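Local coordinates for putative ABC transporter subunit, substrate-binding component (Rhodopseudomonas palustris, PDB 4EVS), which binds 4-hydroxybenzoate and probably delivers such lignin-derived aromatic acids to its partner ABC transporter for uptake, at residues A[38-43]-A[298-303]; A[66-71]-A[95-100]; A[74-79]-A[86-91]; A[117-122]-A[292-297]. All coordinates share one frame; numbering follows the deposited sequence. Where two conformers were deposited one is given.

Interaction 1 (A[38-43]-A[298-303]); sequences NKVGGH and MIEATG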
# COMPACT_ATOMS: atom_id res chain seq x y z
N ASN A 38 16.01 19.89 1.53
CA ASN A 38 16.04 19.33 2.86
C ASN A 38 15.82 20.33 3.99
O ASN A 38 16.12 20.03 5.15
CB ASN A 38 17.35 18.58 3.09
CG ASN A 38 18.53 19.50 3.28
OD1 ASN A 38 18.55 20.64 2.81
ND2 ASN A 38 19.53 19.01 4.01
N LYS A 39 15.31 21.53 3.66
CA LYS A 39 14.97 22.54 4.65
C LYS A 39 13.48 22.85 4.71
O LYS A 39 12.78 22.92 3.68
CB LYS A 39 15.65 23.88 4.36
CG LYS A 39 17.04 23.80 3.93
CD LYS A 39 17.95 23.43 5.05
CE LYS A 39 19.38 23.66 4.61
NZ LYS A 39 19.71 23.05 3.26
N VAL A 40 13.03 23.10 5.92
CA VAL A 40 11.78 23.75 6.14
C VAL A 40 12.11 24.94 7.00
O VAL A 40 12.54 24.78 8.15
CB VAL A 40 10.77 22.84 6.81
CG1 VAL A 40 9.46 23.60 7.04
CG2 VAL A 40 10.55 21.57 5.99
N GLY A 41 11.95 26.13 6.42
CA GLY A 41 12.41 27.33 7.07
C GLY A 41 13.87 27.17 7.38
O GLY A 41 14.64 26.75 6.52
N GLY A 42 14.25 27.41 8.63
CA GLY A 42 15.64 27.23 9.05
C GLY A 42 16.03 25.83 9.51
O GLY A 42 17.17 25.61 9.90
N HIS A 43 15.09 24.89 9.48
CA HIS A 43 15.35 23.53 10.00
C HIS A 43 15.74 22.59 8.89
O HIS A 43 15.11 22.58 7.86
CB HIS A 43 14.10 22.98 10.65
CG HIS A 43 13.52 23.89 11.68
ND1 HIS A 43 13.96 23.89 12.98
CD2 HIS A 43 12.57 24.85 11.58
CE1 HIS A 43 13.30 24.82 13.65
NE2 HIS A 43 12.45 25.41 12.83
N MSE A 298 3.87 19.44 8.57
CA MSE A 298 3.85 19.38 10.04
C MSE A 298 4.97 20.18 10.67
O MSE A 298 4.75 20.88 11.64
CB MSE A 298 3.85 17.93 10.52
CG MSE A 298 2.56 17.24 10.16
SE MSE A 298 2.32 15.50 11.03
CE MSE A 298 3.64 14.62 10.13
N ILE A 299 6.16 20.11 10.08
CA ILE A 299 7.30 20.89 10.61
C ILE A 299 7.05 22.38 10.41
O ILE A 299 7.35 23.18 11.28
CB ILE A 299 8.62 20.43 9.96
CG1 ILE A 299 8.94 18.96 10.34
CG2 ILE A 299 9.75 21.37 10.33
CD1 ILE A 299 10.06 18.30 9.56
N GLU A 300 6.49 22.75 9.26
CA GLU A 300 6.17 24.14 8.98
C GLU A 300 5.18 24.68 10.00
O GLU A 300 5.35 25.78 10.57
CB GLU A 300 5.58 24.22 7.57
CG GLU A 300 4.88 25.51 7.19
CD GLU A 300 5.82 26.63 7.07
OE1 GLU A 300 7.04 26.37 6.91
OE2 GLU A 300 5.34 27.80 7.13
N ALA A 301 4.15 23.89 10.25
CA ALA A 301 3.06 24.31 11.11
C ALA A 301 3.46 24.47 12.56
O ALA A 301 2.93 25.34 13.28
CB ALA A 301 1.94 23.30 11.01
N THR A 302 4.42 23.66 12.99
CA THR A 302 4.94 23.69 14.36
C THR A 302 6.20 24.53 14.51
O THR A 302 6.74 24.65 15.62
CB THR A 302 5.29 22.26 14.85
OG1 THR A 302 6.29 21.70 13.99
CG2 THR A 302 4.05 21.33 14.84
N GLY A 303 6.73 25.08 13.41
CA GLY A 303 7.98 25.84 13.52
C GLY A 303 9.14 24.97 13.94
O GLY A 303 10.13 25.45 14.51
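Val40, on the short strand 39-40, lies against the last turn of helix 283-302, facing Ile299 and Glu300. Its CB meets Ile299 CG2 at 3.9 Å. With chi1 at 179°, Val40 CG1 stands opposite the backbone N, beside Glu300. The glutamate chain bends at its second torsion (chi2 69°), which brings Glu300 OE1 back to within 3.7 Å of Val40 CG1. A beta-branched, wholly apolar residue suits an extended backbone that must present carbon to a helix.

Gly41 and Gly42 then reverse the chain in a type II' turn, making 38-43 the tip of a tight beta hairpin at the margin of the sheet. Gly41 takes the positive phi that this turn needs at its second position, readily adopted by a residue without a CB. Val40 N to His43 O and His43 N to Val40 O, both 2.9 Å, make Val40 and His43 a hydrogen-bonded antiparallel pair, with both side chains directed at the helix.

His43 reaches to the residue that follows the helix: its NE2 comes to 2.9 Å from Gly303 O. Cut back to an alanine, this position would be likely to lose the ring that spans to Gly303 O, leaving that oxygen without its close nitrogen neighbour. Gly303 closes the helix in a Schellman motif, again with positive phi, and its N bonds to Glu300 O at 3.2 Å. One residue earlier, Thr302 OG1 and Thr302 N approach Met298 O from opposite faces of its carbonyl plane, the hydroxyl at 2.9 Å.

Interaction 2 (A[66-71]-A[95-100]); sequences ELIVKE and AKVPMV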
# COMPACT_ATOMS: atom_id res chain seq x y z
N GLU A 66 14.35 2.67 19.77
CA GLU A 66 15.73 3.19 19.57
C GLU A 66 15.65 4.57 18.90
O GLU A 66 16.45 5.47 19.20
CB GLU A 66 16.57 2.25 18.69
CG GLU A 66 18.05 2.75 18.31
CD GLU A 66 18.28 3.74 17.07
OE1 GLU A 66 17.45 3.99 16.20
OE2 GLU A 66 19.41 4.28 16.98
N LEU A 67 14.78 4.70 17.91
CA LEU A 67 14.63 5.96 17.19
C LEU A 67 14.14 7.07 18.11
O LEU A 67 14.57 8.24 18.03
CB LEU A 67 13.67 5.83 16.00
CG LEU A 67 14.16 5.03 14.79
CD1 LEU A 67 12.97 4.64 13.85
CD2 LEU A 67 15.28 5.86 14.07
N ILE A 68 13.19 6.74 18.98
CA ILE A 68 12.69 7.68 19.94
C ILE A 68 13.77 8.05 20.98
O ILE A 68 13.99 9.24 21.26
CB ILE A 68 11.45 7.11 20.65
CG1 ILE A 68 10.27 7.10 19.67
CG2 ILE A 68 11.11 7.91 21.89
CD1 ILE A 68 9.17 6.10 20.08
N VAL A 69 14.41 7.05 21.58
CA VAL A 69 15.30 7.27 22.73
C VAL A 69 16.71 7.74 22.36
O VAL A 69 17.25 8.67 22.97
CB VAL A 69 15.38 5.98 23.61
CG1 VAL A 69 16.44 6.15 24.70
CG2 VAL A 69 13.95 5.64 24.16
N LYS A 70 17.30 7.09 21.36
CA LYS A 70 18.70 7.32 21.02
C LYS A 70 18.87 8.34 19.86
O LYS A 70 19.76 9.24 19.92
CB LYS A 70 19.41 5.98 20.78
CG LYS A 70 19.45 5.09 22.05
CD LYS A 70 20.23 3.77 21.94
CE LYS A 70 20.18 2.99 23.29
NZ LYS A 70 20.87 1.65 23.29
N GLU A 71 18.04 8.22 18.82
CA GLU A 71 18.06 9.18 17.72
C GLU A 71 17.30 10.46 18.02
O GLU A 71 17.55 11.47 17.40
CB GLU A 71 17.55 8.58 16.43
CG GLU A 71 18.43 7.52 15.93
CD GLU A 71 19.70 8.07 15.32
OE1 GLU A 71 19.69 9.20 14.77
OE2 GLU A 71 20.70 7.35 15.36
N ALA A 95 5.51 9.32 23.47
CA ALA A 95 6.79 9.81 22.92
C ALA A 95 6.66 11.21 22.29
O ALA A 95 7.67 11.86 21.98
CB ALA A 95 7.39 8.85 21.88
N LYS A 96 5.43 11.66 22.11
CA LYS A 96 5.11 12.89 21.41
C LYS A 96 5.66 12.90 19.97
O LYS A 96 6.18 13.90 19.48
CB LYS A 96 5.52 14.12 22.20
CG LYS A 96 4.85 14.23 23.56
CD LYS A 96 5.18 15.54 24.26
CE LYS A 96 4.28 15.76 25.50
NZ LYS A 96 4.64 16.94 26.38
N VAL A 97 5.48 11.79 19.28
CA VAL A 97 5.99 11.55 17.91
C VAL A 97 4.89 11.02 17.01
O VAL A 97 4.44 9.93 17.24
CB VAL A 97 7.14 10.50 17.96
CG1 VAL A 97 7.56 10.03 16.61
CG2 VAL A 97 8.35 11.05 18.76
N PRO A 98 4.55 11.74 15.94
CA PRO A 98 3.62 11.18 15.00
C PRO A 98 4.22 10.12 14.13
O PRO A 98 5.42 10.10 13.93
CB PRO A 98 3.21 12.38 14.14
CG PRO A 98 3.54 13.56 14.96
CD PRO A 98 4.79 13.16 15.65
N MSE A 99 3.35 9.25 13.62
CA MSE A 99 3.69 8.22 12.65
C MSE A 99 2.95 8.47 11.34
O MSE A 99 1.71 8.55 11.32
CB MSE A 99 3.36 6.83 13.18
CG MSE A 99 3.65 5.71 12.17
SE MSE A 99 3.53 3.90 12.87
CE MSE A 99 1.67 3.83 13.28
N VAL A 100 3.69 8.58 10.25
CA VAL A 100 3.11 8.67 8.93
C VAL A 100 3.25 7.29 8.30
O VAL A 100 4.37 6.86 7.97
CB VAL A 100 3.79 9.74 8.05
CG1 VAL A 100 3.11 9.89 6.73
CG2 VAL A 100 3.81 11.06 8.76
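Two torsions shape the Ile68 side chain that meets Ala95 and Val97: chi1 of -72° sets CG1 beside the backbone N, with CG2 beside the carbonyl carbon, and chi2 of 159° extends CD1 outward. The result is a broad hydrocarbon surface laid against one small methyl group. Ala95 CB touches Ile68 CD1 at 3.7 Å and Ile68 CG2 at 3.8 Å, so both branches of the isoleucine share it, with CG1 only slightly more distant. Alanine suits this spot, since its single methyl lets the two backbones come to 6.9 Å between Ile68 CA and Ala95 CA.

Val97 adds a looser touch. Its CG2 approaches Ile68 CG1 at 4.5 Å, near the limit of van der Waals packing. Between these two partners Lys96 takes positive phi and ends the short helix 92-95 in a Schellman motif. The chain thereby swings round so that Ala95 and Val97 both present carbon to Ile68 while Lys96 lies away from it. Across the way, toward the C-terminal side of helix 57-69, Glu66 O accepts from two backbone donors, Lys70 N at 2.8 Å and Glu71 N at 3.2 Å.

No polar atom bridges the segments; the contact is apolar packing between a helix and the run into a strand. Glu66 and Glu71 instead form salt bridges with Arg50 of strand 43-51, and Leu67 covers Val48 of that same strand. Beyond Val97, which also touches Ile76, the chain enters strand 99-101, the parallel neighbour of strand 75-78 in the sheet.

Interaction 3 (A[74-79]-A[86-91]); sequences QYIAGL and MAVAPL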
# COMPACT_ATOMS: atom_id res chain seq x y z
N GLN A 74 11.62 13.30 15.82
CA GLN A 74 10.35 13.98 15.98
C GLN A 74 9.21 13.30 15.24
O GLN A 74 8.07 13.51 15.60
CB GLN A 74 10.42 15.46 15.52
CG GLN A 74 11.04 16.40 16.50
CD GLN A 74 10.72 17.85 16.17
OE1 GLN A 74 9.74 18.15 15.52
NE2 GLN A 74 11.52 18.75 16.66
N TYR A 75 9.51 12.48 14.23
CA TYR A 75 8.53 11.79 13.40
C TYR A 75 9.05 10.42 13.08
O TYR A 75 10.27 10.22 12.93
CB TYR A 75 8.25 12.57 12.08
CG TYR A 75 7.78 13.98 12.34
CD1 TYR A 75 8.69 15.03 12.48
CD2 TYR A 75 6.42 14.27 12.48
CE1 TYR A 75 8.25 16.30 12.78
CE2 TYR A 75 5.98 15.58 12.77
CZ TYR A 75 6.90 16.56 12.93
OH TYR A 75 6.42 17.82 13.28
N ILE A 76 8.12 9.47 12.98
CA ILE A 76 8.37 8.14 12.45
C ILE A 76 7.55 7.99 11.18
O ILE A 76 6.41 8.47 11.10
CB ILE A 76 7.95 7.03 13.46
CG1 ILE A 76 8.94 7.04 14.61
CG2 ILE A 76 7.92 5.62 12.84
CD1 ILE A 76 8.55 6.26 15.84
N ALA A 77 8.08 7.27 10.21
CA ALA A 77 7.35 7.01 8.98
C ALA A 77 7.67 5.61 8.49
O ALA A 77 8.70 5.04 8.82
CB ALA A 77 7.69 8.04 7.90
N GLY A 78 6.77 5.07 7.71
CA GLY A 78 7.03 3.81 7.04
C GLY A 78 6.00 2.77 7.41
O GLY A 78 4.78 3.01 7.34
N LEU A 79 6.54 1.62 7.80
CA LEU A 79 5.81 0.43 8.25
C LEU A 79 5.12 -0.29 7.11
O LEU A 79 3.97 0.02 6.73
CB LEU A 79 4.84 0.77 9.38
CG LEU A 79 5.46 1.22 10.70
CD1 LEU A 79 6.40 0.11 11.32
CD2 LEU A 79 6.21 2.59 10.70
N MSE A 86 1.03 -1.77 14.07
CA MSE A 86 0.24 -1.93 15.27
C MSE A 86 1.08 -1.93 16.54
O MSE A 86 0.62 -1.48 17.59
CB MSE A 86 -0.55 -3.24 15.20
CG MSE A 86 -1.70 -3.23 14.23
SE MSE A 86 -3.10 -1.96 14.71
CE MSE A 86 -4.50 -2.71 13.55
N ALA A 87 2.29 -2.48 16.46
CA ALA A 87 3.20 -2.55 17.60
C ALA A 87 3.80 -1.19 17.91
O ALA A 87 4.13 -0.91 19.05
CB ALA A 87 4.31 -3.55 17.32
N VAL A 88 4.04 -0.38 16.87
CA VAL A 88 4.65 0.96 17.07
C VAL A 88 3.61 1.99 17.52
O VAL A 88 3.92 2.88 18.31
CB VAL A 88 5.35 1.44 15.78
CG1 VAL A 88 5.81 2.93 15.89
CG2 VAL A 88 6.56 0.53 15.44
N ALA A 89 2.38 1.86 17.04
CA ALA A 89 1.33 2.86 17.32
C ALA A 89 1.15 3.26 18.78
O ALA A 89 1.01 4.43 19.04
CB ALA A 89 -0.02 2.40 16.74
N PRO A 90 1.19 2.32 19.74
CA PRO A 90 0.97 2.75 21.12
C PRO A 90 2.11 3.56 21.73
O PRO A 90 1.92 4.11 22.82
CB PRO A 90 0.81 1.43 21.90
CG PRO A 90 0.73 0.37 20.91
CD PRO A 90 1.23 0.86 19.59
N LEU A 91 3.28 3.58 21.07
CA LEU A 91 4.40 4.36 21.59
C LEU A 91 4.25 5.86 21.37
O LEU A 91 4.91 6.68 22.01
CB LEU A 91 5.73 3.89 20.94
CG LEU A 91 6.09 2.40 20.96
CD1 LEU A 91 7.31 2.10 20.08
CD2 LEU A 91 6.27 1.89 22.40
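No ring or other flat group lies in the contact of Val88 with Ile76 and Leu79, which is made by methyl groups alone. The aromatic ring of the segment, Tyr75, points to the other side of the sheet, where it touches Met298 and Ile299 of helix 283-302 as well as Pro98. Ile76, next along the strand, therefore turns toward helix 82-88.

Val88 divides its two branches between two partners. With chi1 at 171°, CG1 stands opposite the backbone N and approaches Ile76 CD1 at 4.3 Å. CG2, set beside the N, meets Leu79 CD1 at 4.1 Å, and the valine and leucine side chains run obliquely past each other. A branched residue suits this position because one CB can supply a methyl to each neighbour.

Ile76 and Leu79 are three residues apart, yet both point to the same helix. The unusual backbone between them makes this possible: Gly78 has phi 122°, where a CB would collide with the preceding carbonyl O, and Leu79 itself has positive phi. Strand 75-78 ends here, and the chain continues into Tyr80, Phe81 and Thr82 of the 4-hydroxybenzoate pocket; the Leu79 side chain is about 8 Å from the ligand at the nearest atoms.

Met99 touches both Leu79 and Val88, while Ala64 of helix 57-69 also packs on Val88. All three touching residues are buried and no hydrogen bond crosses, so strand and helix are joined here by hydrophobic burial and dispersion, at distances that indicate easy rather than strained packing.

Interaction 4 (A[117-122]-A[292-297]); sequences VRTSFT and ARLIYK. With SO4 (sulfate ion), chain D.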
# COMPACT_ATOMS: atom_id res chain seq x y z
N VAL A 117 -1.15 9.46 10.65
CA VAL A 117 -1.77 9.81 9.37
C VAL A 117 -1.23 8.79 8.35
O VAL A 117 -0.07 8.37 8.44
CB VAL A 117 -1.52 11.27 8.95
CG1 VAL A 117 -0.01 11.58 8.83
CG2 VAL A 117 -2.30 11.60 7.72
N ARG A 118 -2.08 8.33 7.43
CA ARG A 118 -1.70 7.31 6.47
C ARG A 118 -1.82 7.82 5.03
O ARG A 118 -2.88 8.32 4.63
CB ARG A 118 -2.56 6.08 6.66
CG ARG A 118 -2.36 5.01 5.60
CD ARG A 118 -2.78 3.62 6.08
NE ARG A 118 -4.12 3.60 6.65
CZ ARG A 118 -4.60 2.59 7.36
NH1 ARG A 118 -3.87 1.50 7.59
NH2 ARG A 118 -5.79 2.68 7.88
N THR A 119 -0.70 7.75 4.29
CA THR A 119 -0.63 8.19 2.89
C THR A 119 -0.60 7.02 1.87
O THR A 119 -0.35 7.23 0.68
CB THR A 119 0.54 9.11 2.66
OG1 THR A 119 1.74 8.42 3.01
CG2 THR A 119 0.38 10.40 3.51
N SER A 120 -0.85 5.79 2.33
CA SER A 120 -0.83 4.62 1.44
C SER A 120 -2.26 4.32 0.93
O SER A 120 -2.71 4.98 -0.01
CB SER A 120 -0.15 3.44 2.16
OG SER A 120 -0.84 3.08 3.35
N PHE A 121 -2.98 3.44 1.62
CA PHE A 121 -4.26 2.90 1.18
C PHE A 121 -4.78 2.00 2.27
O PHE A 121 -4.04 1.67 3.21
CB PHE A 121 -4.11 2.09 -0.11
CG PHE A 121 -3.12 0.96 -0.01
CD1 PHE A 121 -1.78 1.22 -0.20
CD2 PHE A 121 -3.55 -0.36 0.18
CE1 PHE A 121 -0.83 0.22 -0.10
CE2 PHE A 121 -2.62 -1.39 0.27
CZ PHE A 121 -1.26 -1.10 0.11
N THR A 122 -6.06 1.65 2.21
CA THR A 122 -6.55 0.51 3.01
C THR A 122 -7.07 -0.60 2.11
O THR A 122 -7.40 -0.41 0.94
CB THR A 122 -7.65 0.86 4.05
OG1 THR A 122 -8.92 1.04 3.41
CG2 THR A 122 -7.27 2.12 4.85
N ALA A 292 6.38 12.49 2.87
CA ALA A 292 7.34 13.55 3.08
C ALA A 292 6.66 14.93 2.98
O ALA A 292 6.96 15.85 3.74
CB ALA A 292 8.50 13.43 2.06
N ARG A 293 5.74 15.07 2.03
CA ARG A 293 4.98 16.32 1.93
C ARG A 293 4.29 16.64 3.25
O ARG A 293 4.32 17.77 3.74
CB ARG A 293 3.91 16.22 0.83
CG ARG A 293 3.09 17.47 0.65
CD ARG A 293 1.93 17.33 -0.34
NE ARG A 293 2.43 17.24 -1.73
CZ ARG A 293 2.74 18.28 -2.50
NH1 ARG A 293 2.65 19.57 -2.06
NH2 ARG A 293 3.19 18.04 -3.71
N LEU A 294 3.64 15.65 3.85
CA LEU A 294 2.92 15.88 5.10
C LEU A 294 3.88 16.16 6.26
O LEU A 294 3.61 17.04 7.09
CB LEU A 294 2.01 14.75 5.47
CG LEU A 294 0.80 14.49 4.56
CD1 LEU A 294 -0.21 13.51 5.17
CD2 LEU A 294 0.15 15.71 4.08
N ILE A 295 5.04 15.48 6.30
CA ILE A 295 6.03 15.75 7.34
C ILE A 295 6.55 17.18 7.19
O ILE A 295 6.66 17.89 8.18
CB ILE A 295 7.19 14.74 7.27
CG1 ILE A 295 6.65 13.37 7.69
CG2 ILE A 295 8.37 15.17 8.21
CD1 ILE A 295 7.57 12.19 7.40
N TYR A 296 6.83 17.60 5.96
CA TYR A 296 7.26 18.99 5.78
C TYR A 296 6.19 19.98 6.28
O TYR A 296 6.53 21.00 6.90
CB TYR A 296 7.69 19.28 4.35
CG TYR A 296 9.11 18.85 4.02
CD1 TYR A 296 9.63 17.63 4.47
CD2 TYR A 296 9.93 19.63 3.22
CE1 TYR A 296 10.92 17.25 4.15
CE2 TYR A 296 11.22 19.26 2.89
CZ TYR A 296 11.72 18.07 3.35
OH TYR A 296 12.97 17.67 2.99
N LYS A 297 4.93 19.71 5.96
CA LYS A 297 3.83 20.56 6.40
C LYS A 297 3.71 20.60 7.94
O LYS A 297 3.47 21.66 8.53
CB LYS A 297 2.53 20.07 5.78
CG LYS A 297 1.29 20.83 6.21
CD LYS A 297 1.28 22.25 5.72
CE LYS A 297 -0.10 22.93 5.95
NZ LYS A 297 -0.33 23.96 4.91
S SO4 D . 4.91 18.82 -6.36
O1 SO4 D . 5.67 17.90 -5.48
O2 SO4 D . 3.70 19.30 -5.72
O3 SO4 D . 5.78 19.97 -6.59
O4 SO4 D . 4.48 18.25 -7.65
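The route from the first lobe's sheet to the ligand pocket runs through 117-122, where Val117 and Thr119 pack on Leu294 before Phe121 touches the bound 4-hydroxybenzoate. The segment leaves edge strand 116-118 and leads to helix 123-136, a passage between lobes consistent with the hinge of type I periplasmic binding proteins.

One methyl carries the contact. Leu294 CD1 meets Thr119 CG2 tip to tip at 3.6 Å and also comes to 3.8 Å from Val117 CG2. The threonine suits its two-sided role: with chi1 at 59° its OG1 bonds to Ala287 O, on the same helix 283-302, while its methyl is given to the leucine.

Arg293, the next residue before Leu294, turns to a different side of the helix. Its chain bends at chi3 (-71°), and NH2 hydrogen-bonds to sulfate O2, which lies at the edge of the guanidinium, near its plane, though the modelled 2.4 Å between Arg293 NH2 and O2 is doubtfully short. Tyr289 OH and His36 NE2 also bond this ion, which probably came from the crystallisation liquor. Were a leucine to replace the arginine, the sulfate would probably lose its guanidinium partner and keep Tyr289 and His36 alone of the three.

The helix thus shows two chemistries: buried methyls that fasten it to the strand end, and a charged group that would probably balance part of the charge of the nearby anion.

In the fold
All four contacts belong to the first lobe and its mixed sheet, in which strands 75-78, 99-101 and 116-118 are successive parallel neighbours. Interaction 3 packs helix 82-88 on strand 75-78, and interaction 2, its centre about 7 Å away, packs helix 57-69 on the chain leading into strand 99-101, both on one side of the sheet. Interactions 1 and 4, about 16 Å apart, use helix 283-302 on the other side. Interaction 3 is nested inside 2; all three others are nested inside interaction 1, and 2 and 3 close before 4 opens. Early strands are thus covered by a late helix, with the sheet leading toward the pocket between the lobes.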